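ATP-dependent DNA helicase uvsW (Enterobacteria phage T4, PDB 1RIF) couples ATP hydrolysis to unwinding of duplex DNA in the 3'-5' direction, driving branch migration and reorganising stalled replication forks during phage recombination and repair. Local coordinates at residues E87-S92 against A149-E154; W116-A121 against R141-A146. The protein carries 1 engineered substitution. All blocks are in the same frame, centred on the assembly; numbering follows the deposited sequence.

Contact 1. Residues E87-S92 against A149-E154; sequences EKEELS and ARYYLE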
loop_
_atom_site.group_PDB
_atom_site.type_symbol
_atom_site.label_atom_id
_atom_site.label_comp_id
_atom_site.label_asym_id
_atom_site.label_seq_id
_atom_site.Cartn_x
_atom_site.Cartn_y
_atom_site.Cartn_z
ATOM N N GLU A 87 -12.817 8.990 -4.220
ATOM C CA GLU A 87 -12.312 9.408 -5.517
ATOM C C GLU A 87 -11.508 8.318 -6.234
ATOM O O GLU A 87 -10.654 7.658 -5.641
ATOM C CB GLU A 87 -11.460 10.649 -5.330
ATOM C CG GLU A 87 -10.976 11.262 -6.603
ATOM C CD GLU A 87 -10.129 12.488 -6.352
ATOM O OE1 GLU A 87 -10.678 13.504 -5.860
ATOM O OE2 GLU A 87 -8.910 12.425 -6.640
ATOM N N LYS A 88 -11.795 8.138 -7.519
ATOM C CA LYS A 88 -11.130 7.141 -8.343
ATOM C C LYS A 88 -10.327 7.834 -9.444
ATOM O O LYS A 88 -10.547 9.007 -9.738
ATOM C CB LYS A 88 -12.170 6.230 -8.993
ATOM C CG LYS A 88 -13.173 5.615 -8.044
ATOM C CD LYS A 88 -12.565 4.481 -7.256
ATOM C CE LYS A 88 -13.582 3.850 -6.322
ATOM N NZ LYS A 88 -13.046 2.643 -5.639
ATOM N N GLU A 89 -9.387 7.110 -10.045
ATOM C CA GLU A 89 -8.584 7.662 -11.134
ATOM C C GLU A 89 -9.476 7.830 -12.348
ATOM O O GLU A 89 -10.262 6.940 -12.676
ATOM C CB GLU A 89 -7.440 6.716 -11.512
ATOM C CG GLU A 89 -6.165 6.950 -10.746
ATOM C CD GLU A 89 -5.515 8.259 -11.104
ATOM O OE1 GLU A 89 -4.907 8.366 -12.188
ATOM O OE2 GLU A 89 -5.625 9.192 -10.293
ATOM N N GLU A 90 -9.372 8.970 -13.015
ATOM C CA GLU A 90 -10.182 9.174 -14.200
ATOM C C GLU A 90 -9.407 8.542 -15.332
ATOM O O GLU A 90 -8.646 9.198 -16.042
ATOM C CB GLU A 90 -10.424 10.661 -14.449
ATOM C CG GLU A 90 -11.461 11.261 -13.517
ATOM C CD GLU A 90 -11.751 12.710 -13.837
ATOM O OE1 GLU A 90 -12.686 13.284 -13.231
ATOM O OE2 GLU A 90 -11.035 13.275 -14.696
ATOM N N LEU A 91 -9.594 7.239 -15.466
ATOM C CA LEU A 91 -8.919 6.466 -16.486
ATOM C C LEU A 91 -9.936 5.455 -16.987
ATOM O O LEU A 91 -10.390 4.600 -16.233
ATOM C CB LEU A 91 -7.699 5.769 -15.858
ATOM C CG LEU A 91 -6.569 5.102 -16.661
ATOM C CD1 LEU A 91 -6.974 3.707 -17.019
ATOM C CD2 LEU A 91 -6.217 5.921 -17.896
ATOM N N SER A 92 -10.325 5.584 -18.251
ATOM C CA SER A 92 -11.278 4.658 -18.846
ATOM C C SER A 92 -10.490 3.449 -19.310
ATOM O O SER A 92 -9.295 3.551 -19.572
ATOM C CB SER A 92 -11.975 5.301 -20.046
ATOM O OG SER A 92 -11.058 5.570 -21.094
ATOM N N ALA A 149 4.224 1.629 -11.688
ATOM C CA ALA A 149 5.194 2.704 -11.451
ATOM C C ALA A 149 5.347 3.616 -12.688
ATOM O O ALA A 149 5.436 4.837 -12.554
ATOM C CB ALA A 149 6.546 2.113 -11.045
ATOM N N ARG A 150 5.374 3.017 -13.882
ATOM C CA ARG A 150 5.466 3.757 -15.151
ATOM C C ARG A 150 4.298 4.746 -15.249
ATOM O O ARG A 150 4.479 5.923 -15.557
ATOM C CB ARG A 150 5.332 2.797 -16.335
ATOM C CG ARG A 150 6.185 3.096 -17.557
ATOM C CD ARG A 150 6.268 4.553 -17.961
ATOM N NE ARG A 150 7.672 4.864 -18.219
ATOM C CZ ARG A 150 8.122 5.704 -19.145
ATOM N NH1 ARG A 150 7.288 6.357 -19.937
ATOM N NH2 ARG A 150 9.430 5.871 -19.287
ATOM N N TYR A 151 3.090 4.238 -15.020
ATOM C CA TYR A 151 1.898 5.063 -15.080
ATOM C C TYR A 151 2.028 6.254 -14.154
ATOM O O TYR A 151 1.801 7.383 -14.562
ATOM C CB TYR A 151 0.663 4.263 -14.673
ATOM C CG TYR A 151 -0.588 5.106 -14.665
ATOM C CD1 TYR A 151 -1.360 5.251 -15.818
ATOM C CD2 TYR A 151 -0.958 5.829 -13.527
ATOM C CE1 TYR A 151 -2.465 6.099 -15.842
ATOM C CE2 TYR A 151 -2.060 6.680 -13.542
ATOM C CZ TYR A 151 -2.808 6.810 -14.702
ATOM O OH TYR A 151 -3.897 7.652 -14.728
ATOM N N TYR A 152 2.376 5.996 -12.899
ATOM C CA TYR A 152 2.527 7.065 -11.918
ATOM C C TYR A 152 3.601 8.063 -12.352
ATOM O O TYR A 152 3.405 9.281 -12.294
ATOM C CB TYR A 152 2.908 6.493 -10.552
ATOM C CG TYR A 152 3.006 7.563 -9.502
ATOM C CD1 TYR A 152 1.871 8.000 -8.813
ATOM C CD2 TYR A 152 4.211 8.222 -9.275
ATOM C CE1 TYR A 152 1.936 9.077 -7.936
ATOM C CE2 TYR A 152 4.287 9.293 -8.404
ATOM C CZ TYR A 152 3.149 9.724 -7.740
ATOM O OH TYR A 152 3.230 10.832 -6.919
ATOM N N LEU A 153 4.741 7.530 -12.774
ATOM C CA LEU A 153 5.874 8.337 -13.216
ATOM C C LEU A 153 5.430 9.356 -14.270
ATOM O O LEU A 153 5.763 10.542 -14.193
ATOM C CB LEU A 153 6.959 7.399 -13.771
ATOM C CG LEU A 153 8.446 7.746 -13.964
ATOM C CD1 LEU A 153 8.678 8.225 -15.359
ATOM C CD2 LEU A 153 8.914 8.753 -12.931
ATOM N N GLU A 154 4.654 8.899 -15.243
ATOM C CA GLU A 154 4.193 9.776 -16.311
ATOM C C GLU A 154 3.116 10.786 -15.920
ATOM O O GLU A 154 3.013 11.853 -16.526
ATOM C CB GLU A 154 3.668 8.939 -17.476
ATOM C CG GLU A 154 4.656 7.949 -18.032
ATOM C CD GLU A 154 4.161 7.317 -19.318
ATOM O OE1 GLU A 154 2.959 7.472 -19.630
ATOM O OE2 GLU A 154 4.971 6.660 -20.008
#

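Contact 2. Residues W116-A121 against R141-A146; sequences WYQKDA and RSLIQA. Engineered in segment 141-146: Arg-141 (natural residue Lys).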
loop_
_atom_site.group_PDB
_atom_site.type_symbol
_atom_site.label_atom_id
_atom_site.label_comp_id
_atom_site.label_asym_id
_atom_site.label_seq_id
_atom_site.Cartn_x
_atom_site.Cartn_y
_atom_site.Cartn_z
ATOM N N TRP A 116 -3.373 -10.686 -20.156
ATOM C CA TRP A 116 -4.663 -10.075 -19.884
ATOM C C TRP A 116 -4.855 -9.832 -18.389
ATOM O O TRP A 116 -5.306 -8.765 -17.990
ATOM C CB TRP A 116 -5.796 -10.968 -20.403
ATOM C CG TRP A 116 -5.870 -12.313 -19.716
ATOM C CD1 TRP A 116 -5.108 -13.420 -19.985
ATOM C CD2 TRP A 116 -6.722 -12.673 -18.621
ATOM N NE1 TRP A 116 -5.436 -14.443 -19.127
ATOM C CE2 TRP A 116 -6.424 -14.011 -18.279
ATOM C CE3 TRP A 116 -7.709 -11.994 -17.892
ATOM C CZ2 TRP A 116 -7.077 -14.682 -17.241
ATOM C CZ3 TRP A 116 -8.356 -12.662 -16.858
ATOM C CH2 TRP A 116 -8.038 -13.992 -16.543
ATOM N N TYR A 117 -4.504 -10.819 -17.566
ATOM C CA TYR A 117 -4.677 -10.687 -16.125
ATOM C C TYR A 117 -3.764 -9.634 -15.520
ATOM O O TYR A 117 -4.108 -9.022 -14.507
ATOM C CB TYR A 117 -4.488 -12.042 -15.422
ATOM C CG TYR A 117 -3.170 -12.729 -15.674
ATOM C CD1 TYR A 117 -2.014 -12.359 -14.976
ATOM C CD2 TYR A 117 -3.070 -13.747 -16.623
ATOM C CE1 TYR A 117 -0.787 -12.991 -15.221
ATOM C CE2 TYR A 117 -1.855 -14.380 -16.875
ATOM C CZ TYR A 117 -0.720 -13.997 -16.174
ATOM O OH TYR A 117 0.479 -14.621 -16.442
ATOM N N GLN A 118 -2.608 -9.413 -16.144
ATOM C CA GLN A 118 -1.674 -8.399 -15.669
ATOM C C GLN A 118 -2.268 -7.031 -15.990
ATOM O O GLN A 118 -2.212 -6.110 -15.172
ATOM C CB GLN A 118 -0.319 -8.556 -16.353
ATOM C CG GLN A 118 0.404 -9.855 -16.010
ATOM C CD GLN A 118 1.750 -9.962 -16.696
ATOM O OE1 GLN A 118 1.844 -9.827 -17.913
ATOM N NE2 GLN A 118 2.801 -10.203 -15.918
ATOM N N LYS A 119 -2.836 -6.915 -17.191
ATOM C CA LYS A 119 -3.483 -5.683 -17.638
ATOM C C LYS A 119 -4.676 -5.370 -16.729
ATOM O O LYS A 119 -4.886 -4.224 -16.337
ATOM C CB LYS A 119 -3.975 -5.829 -19.082
ATOM C CG LYS A 119 -2.877 -5.960 -20.120
ATOM C CD LYS A 119 -3.471 -6.030 -21.522
ATOM C CE LYS A 119 -2.387 -6.098 -22.587
ATOM N NZ LYS A 119 -2.961 -6.173 -23.966
ATOM N N ASP A 120 -5.459 -6.397 -16.407
ATOM C CA ASP A 120 -6.615 -6.232 -15.534
ATOM C C ASP A 120 -6.186 -5.768 -14.137
ATOM O O ASP A 120 -6.752 -4.821 -13.588
ATOM C CB ASP A 120 -7.391 -7.554 -15.416
ATOM C CG ASP A 120 -8.220 -7.870 -16.660
ATOM O OD1 ASP A 120 -8.336 -6.994 -17.550
ATOM O OD2 ASP A 120 -8.766 -8.996 -16.742
ATOM N N ALA A 121 -5.188 -6.441 -13.568
ATOM C CA ALA A 121 -4.689 -6.101 -12.234
ATOM C C ALA A 121 -4.212 -4.646 -12.166
ATOM O O ALA A 121 -4.555 -3.912 -11.226
ATOM C CB ALA A 121 -3.554 -7.044 -11.848
ATOM N N ARG A 141 4.639 -10.720 -11.386
ATOM C CA ARG A 141 4.299 -9.482 -10.704
ATOM C C ARG A 141 5.225 -8.322 -10.937
ATOM O O ARG A 141 4.830 -7.195 -10.704
ATOM C CB ARG A 141 4.210 -9.704 -9.202
ATOM C CG ARG A 141 3.219 -10.749 -8.761
ATOM C CD ARG A 141 3.379 -10.907 -7.289
ATOM N NE ARG A 141 2.717 -12.086 -6.768
ATOM C CZ ARG A 141 2.998 -12.602 -5.580
ATOM N NH1 ARG A 141 3.929 -12.030 -4.821
ATOM N NH2 ARG A 141 2.349 -13.678 -5.151
ATOM N N SER A 142 6.456 -8.578 -11.370
ATOM C CA SER A 142 7.399 -7.482 -11.591
ATOM C C SER A 142 6.917 -6.569 -12.703
ATOM O O SER A 142 7.138 -5.361 -12.647
ATOM C CB SER A 142 8.795 -8.010 -11.927
ATOM O OG SER A 142 8.801 -8.747 -13.138
ATOM N N LEU A 143 6.253 -7.145 -13.707
ATOM C CA LEU A 143 5.732 -6.363 -14.827
ATOM C C LEU A 143 4.521 -5.561 -14.369
ATOM O O LEU A 143 4.310 -4.435 -14.824
ATOM C CB LEU A 143 5.340 -7.270 -16.000
ATOM C CG LEU A 143 4.834 -6.563 -17.275
ATOM C CD1 LEU A 143 5.871 -5.555 -17.778
ATOM C CD2 LEU A 143 4.545 -7.595 -18.349
ATOM N N ILE A 144 3.723 -6.142 -13.473
ATOM C CA ILE A 144 2.548 -5.452 -12.945
ATOM C C ILE A 144 3.039 -4.245 -12.163
ATOM O O ILE A 144 2.516 -3.146 -12.305
ATOM C CB ILE A 144 1.722 -6.366 -12.009
ATOM C CG1 ILE A 144 1.058 -7.477 -12.831
ATOM C CG2 ILE A 144 0.688 -5.533 -11.257
ATOM C CD1 ILE A 144 0.131 -8.393 -12.037
ATOM N N GLN A 145 4.059 -4.462 -11.342
ATOM C CA GLN A 145 4.645 -3.393 -10.546
ATOM C C GLN A 145 5.314 -2.333 -11.434
ATOM O O GLN A 145 5.207 -1.134 -11.173
ATOM C CB GLN A 145 5.644 -3.993 -9.550
ATOM C CG GLN A 145 4.960 -4.681 -8.377
ATOM C CD GLN A 145 5.919 -5.466 -7.504
ATOM O OE1 GLN A 145 6.365 -6.547 -7.881
ATOM N NE2 GLN A 145 6.248 -4.925 -6.337
ATOM N N ALA A 146 5.995 -2.777 -12.488
ATOM C CA ALA A 146 6.658 -1.859 -13.424
ATOM C C ALA A 146 5.632 -0.983 -14.141
ATOM O O ALA A 146 5.842 0.213 -14.311
ATOM C CB ALA A 146 7.470 -2.643 -14.455
#

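Contact 1. Residues E87-S92 against A149-E154
Tyr-151 reaches out from helix 141-155 to Glu-89 and Leu-91, and in doing so ties the loop between strand 79-81 and helix 93-101 to the RecA-like fold of the P-loop NTPases, in which this helix directly follows the predicted nucleotide-binding loop. The chain is the N-terminal part of the helicase, holding the N-terminal domain and the ATP-binding RecA-like domain without the C-terminal helicase domain. The route of the tyrosine is easily traced. From CB, its CG is set anti to the backbone N (chi1 177°), which carries the ring off the helix toward the loop, with Leu-126 of helix 116-128 against the side chain. CE1 has the methyl CD2 of Leu-91 at 4.3 Å, in an oblique apolar touch; across the ring, CE2 lies 3.6 Å from Glu-89 OE1, which sits at the edge near the ring plane. At the tip, Tyr-151 OH donates a hydrogen bond of 2.8 Å to Glu-89 OE1, meeting that oxygen nearly along its C-O axis, while the carboxylate and ring planes stand 82° apart.

The second oxygen of the glutamate, OE2, forms a salt bridge with Arg-129. Between them, the phenol and the guanidinium hold both oxygens of a buried carboxylate, and the arginine would be expected to stabilise its negative charge. An inverse gamma turn centred on Glu-90 lets Glu-89 and Leu-91 both point their CB toward helix 141-155. Leu-91 slides past the tyrosine in the opposite direction, bringing its CG to 4.2 Å from Tyr-151 OH.

Contact 2. Residues W116-A121 against R141-A146
The carboxamide of Gln-118 is the flat group that meets the other helix, and the side chains of Gln-118 and Leu-143 cross at about a right angle. The leucine's CD2 stands off the amide plane, closest to the oxygen side: OE1 of Gln-118 is 3.5 Å from Leu-143 CD2, while NE2 of the same glutamine lies 3.9 Å from Leu-143 CB. Two further flat groups pack within helix 116-128. One face of the Trp-116 indole is covered by Tyr-117 CB, centred 3.8 Å above the ring plane, and CE2 of Trp-116 in turn lies in plane at the edge of the Tyr-117 ring.

Gln-118 cannot turn its amide freely, because OE1 is hydrogen-bonded to the backbone N of His-115 and NE2 to the carbonyl O of Ala-139. The latter belongs to the P-loop, the predicted ATP-binding segment that leads into helix 141-155, and the Tyr-Gln pair upstream of it resembles the Q motif of superfamily 2 helicases. Arg-141, an engineered replacement for the natural lysine of this loop, points its CB away from helix 116-128, and its guanidinium forms salt bridges with Asp-232 and Glu-233 of the predicted DEAH box.

The two helices run in broadly the same direction; the axes of segments 116-121 and 141-146 approach to 9.6 Å at an angle of 37°. Between them lies Ile-144, whose CG1 is placed beside its own backbone N (chi1 -69°) and thereby swings across to Gln-118 CB at 3.9 Å. One carbon further on, Ile-144 CD1 reaches Ala-121 CB, also at 3.9 Å, and Leu-135 packs against both of these residues.

Helix 141-155 serves both contacts, presenting its N-terminal turns to helix 116-128 in contact 2 and its later turns to the irregular segment 87-92 in contact 1; their centres are 14 Å apart. Both are largely buried, although Leu-91 in contact 1 keeps some exposure, whereas all four touching residues of contact 2 are buried. The chemistry differs accordingly. Contact 1 depends on a direct polar bond alongside an apolar touch of similar area, and lies away from the annotated sites. Contact 2 has no hydrogen bond between its segments, buries 224 Å² against 124 Å², and packs helix on helix at the predicted nucleotide site, two of whose residues it contains.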